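Ribosome-associated protein Y (PSrp-1) (Clostridium acetobutylicum, PDB 3KA5) is a long-form hibernation-promoting factor, represented here by its C-terminal domain, that probably pairs active 70S ribosomes into translationally inactive 100S dimers in stationary phase. Local coordinates at residues 18-21 with 22-26. Sequence-based numbering, arbitrary orientation.
Sequences AVLE and MELLG
Leu20 meets Leu24, and Glu21 meets Leu25, one turn further along, in a local i to i+4 contact at the C-terminal end of helix 15-25, which closes in a Schellman motif at Gly26. This is the only helix of this C-terminal domain, laid against a three-stranded antiparallel sheet. Four consecutive backbone bonds carry the last turns, from Met22 N to Ala18 O (2.9 Å) through to Leu25 N on Glu21 O (2.9 Å). Gly26 then leaves the helix with a positive phi of 82°, and its N reaches back weakly to Glu23 O at 3.2 Å.

One side of the helix is buried. Ala18, Val19 and selenomethionine Met22 pack against the sheet, where Phe30 and Tyr51 both touch Met22; Val19 also packs on Ile2 of the second subunit. Across the buried side, Val19 CG1 and the Met22 methyl CE approach loosely, 4.4 Å apart.

On the exposed side, Leu20 swings its CG beside its own carbonyl carbon (chi1 178°), which tilts the branch in the direction of the next turn, CG lying 3.8 Å from Leu24 CD1. Glu21 and Leu25 lie at the border, both touching Phe30. Glu21 is folded at chi2 (-63°), and its carboxylate oxygens make van der Waals contact with methyls of the leucines three and four residues on: OE2 sits 4.1 Å from Leu24 CD1, while OE1 comes within 3.7 Å of Leu25 CD1.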
ATOM      1  N   ALA B  18      13.022   2.514   0.415  1.00 12.43           N
ATOM      2  CA  ALA B  18      11.824   1.918  -0.167  1.00 12.65           C
ATOM      3  C   ALA B  18      11.606   2.416  -1.594  1.00 13.49           C
ATOM      4  O   ALA B  18      11.228   1.644  -2.479  1.00 12.90           O
ATOM      5  CB  ALA B  18      10.591   2.232   0.697  1.00 11.77           C
ATOM      6  N   VAL B  19      11.824   3.710  -1.824  1.00 10.26           N
ATOM      7  CA  VAL B  19      11.649   4.252  -3.169  1.00 12.85           C
ATOM      8  C   VAL B  19      12.662   3.626  -4.118  1.00 11.01           C
ATOM      9  O   VAL B  19      12.338   3.286  -5.258  1.00 11.67           O
ATOM     10  CB  VAL B  19      11.824   5.789  -3.195  1.00 12.02           C
ATOM     11  CG1 VAL B  19      11.857   6.287  -4.630  1.00 13.54           C
ATOM     12  CG2 VAL B  19      10.687   6.445  -2.446  1.00 15.57           C
ATOM     13  N   LEU B  20      13.893   3.474  -3.645  1.00 10.57           N
ATOM     14  CA  LEU B  20      14.950   2.872  -4.453  1.00  8.81           C
ATOM     15  C   LEU B  20      14.587   1.426  -4.793  1.00 11.37           C
ATOM     16  O   LEU B  20      14.687   1.005  -5.946  1.00 10.61           O
ATOM     17  CB  LEU B  20      16.274   2.927  -3.682  1.00  9.70           C
ATOM     18  CG  LEU B  20      17.539   2.312  -4.287  1.00 14.78           C
ATOM     19  CD1 LEU B  20      17.784   2.852  -5.690  1.00 14.54           C
ATOM     20  CD2 LEU B  20      18.721   2.632  -3.366  1.00 20.87           C
ATOM     21  N   GLU B  21      14.161   0.676  -3.780  1.00 11.82           N
ATOM     22  CA  GLU B  21      13.764  -0.721  -3.960  1.00 10.63           C
ATOM     23  C   GLU B  21      12.610  -0.843  -4.939  1.00 13.09           C
ATOM     24  O   GLU B  21      12.591  -1.737  -5.795  1.00 13.57           O
ATOM     25  CB  GLU B  21      13.338  -1.330  -2.623  1.00 11.04           C
ATOM     26  CG  GLU B  21      14.484  -1.730  -1.728  1.00 12.55           C
ATOM     27  CD  GLU B  21      15.336  -2.812  -2.351  1.00 16.57           C
ATOM     28  OE1 GLU B  21      14.769  -3.825  -2.806  1.00 23.75           O
ATOM     29  OE2 GLU B  21      16.567  -2.654  -2.384  1.00 26.26           O
HETATM   30  N   MSE B  22      11.631   0.044  -4.808  1.00 13.36           N
HETATM   31  CA  MSE B  22      10.488  -0.006  -5.705  1.00 14.01           C
HETATM   32  C   MSE B  22      10.955   0.130  -7.142  1.00 11.17           C
HETATM   33  O   MSE B  22      10.493  -0.595  -8.021  1.00 14.42           O
HETATM   34  CB  MSE B  22       9.483   1.102  -5.375  1.00 11.65           C
HETATM   35  CG  MSE B  22       8.314   1.158  -6.340  1.00 13.16           C
HETATM   36 SE   MSE B  22       7.101   2.587  -5.838  1.00 25.46          SE
HETATM   37  CE  MSE B  22       8.334   4.054  -5.885  1.00 15.87           C
ATOM     38  N   GLU B  23      11.884   1.047  -7.386  1.00 10.56           N
ATOM     39  CA  GLU B  23      12.392   1.249  -8.735  0.50  3.59           C
ATOM     40  C   GLU B  23      13.265   0.100  -9.240  1.00 10.83           C
ATOM     41  O   GLU B  23      13.132  -0.328 -10.388  1.00 13.63           O
ATOM     42  CB  GLU B  23      13.167   2.562  -8.807  0.50 14.22           C
ATOM     43  CG  GLU B  23      12.291   3.784  -8.623  0.50 18.34           C
ATOM     44  CD  GLU B  23      11.213   3.876  -9.686  0.50 25.65           C
ATOM     45  OE1 GLU B  23      11.560   3.815 -10.884  0.50 31.43           O
ATOM     46  OE2 GLU B  23      10.025   4.010  -9.327  0.50 26.76           O
ATOM     47  N   LEU B  24      14.156  -0.397  -8.386  1.00 10.28           N
ATOM     48  CA  LEU B  24      15.049  -1.493  -8.762  1.00 12.73           C
ATOM     49  C   LEU B  24      14.260  -2.750  -9.092  1.00 10.36           C
ATOM     50  O   LEU B  24      14.643  -3.517  -9.977  1.00 12.20           O
ATOM     51  CB  LEU B  24      16.027  -1.801  -7.620  1.00 11.27           C
ATOM     52  CG  LEU B  24      17.087  -0.741  -7.299  1.00 16.89           C
ATOM     53  CD1 LEU B  24      17.806  -1.101  -6.003  1.00 19.65           C
ATOM     54  CD2 LEU B  24      18.073  -0.643  -8.444  1.00 23.06           C
ATOM     55  N   LEU B  25      13.157  -2.953  -8.380  1.00  8.97           N
ATOM     56  CA  LEU B  25      12.312  -4.128  -8.579  1.00 10.57           C
ATOM     57  C   LEU B  25      11.268  -3.952  -9.682  1.00 18.01           C
ATOM     58  O   LEU B  25      10.635  -4.923 -10.107  1.00 15.21           O
ATOM     59  CB  LEU B  25      11.637  -4.492  -7.264  1.00 12.76           C
ATOM     60  CG  LEU B  25      12.619  -4.901  -6.162  1.00 12.53           C
ATOM     61  CD1 LEU B  25      11.893  -4.956  -4.823  1.00 18.19           C
ATOM     62  CD2 LEU B  25      13.253  -6.253  -6.505  1.00 18.18           C
ATOM     63  N   GLY B  26      11.088  -2.713 -10.132  1.00 12.37           N
ATOM     64  CA  GLY B  26      10.154  -2.437 -11.211  1.00 12.67           C
ATOM     65  C   GLY B  26       8.677  -2.306 -10.893  1.00 17.26           C
ATOM     66  O   GLY B  26       7.832  -2.527 -11.771  1.00 14.38           O
TER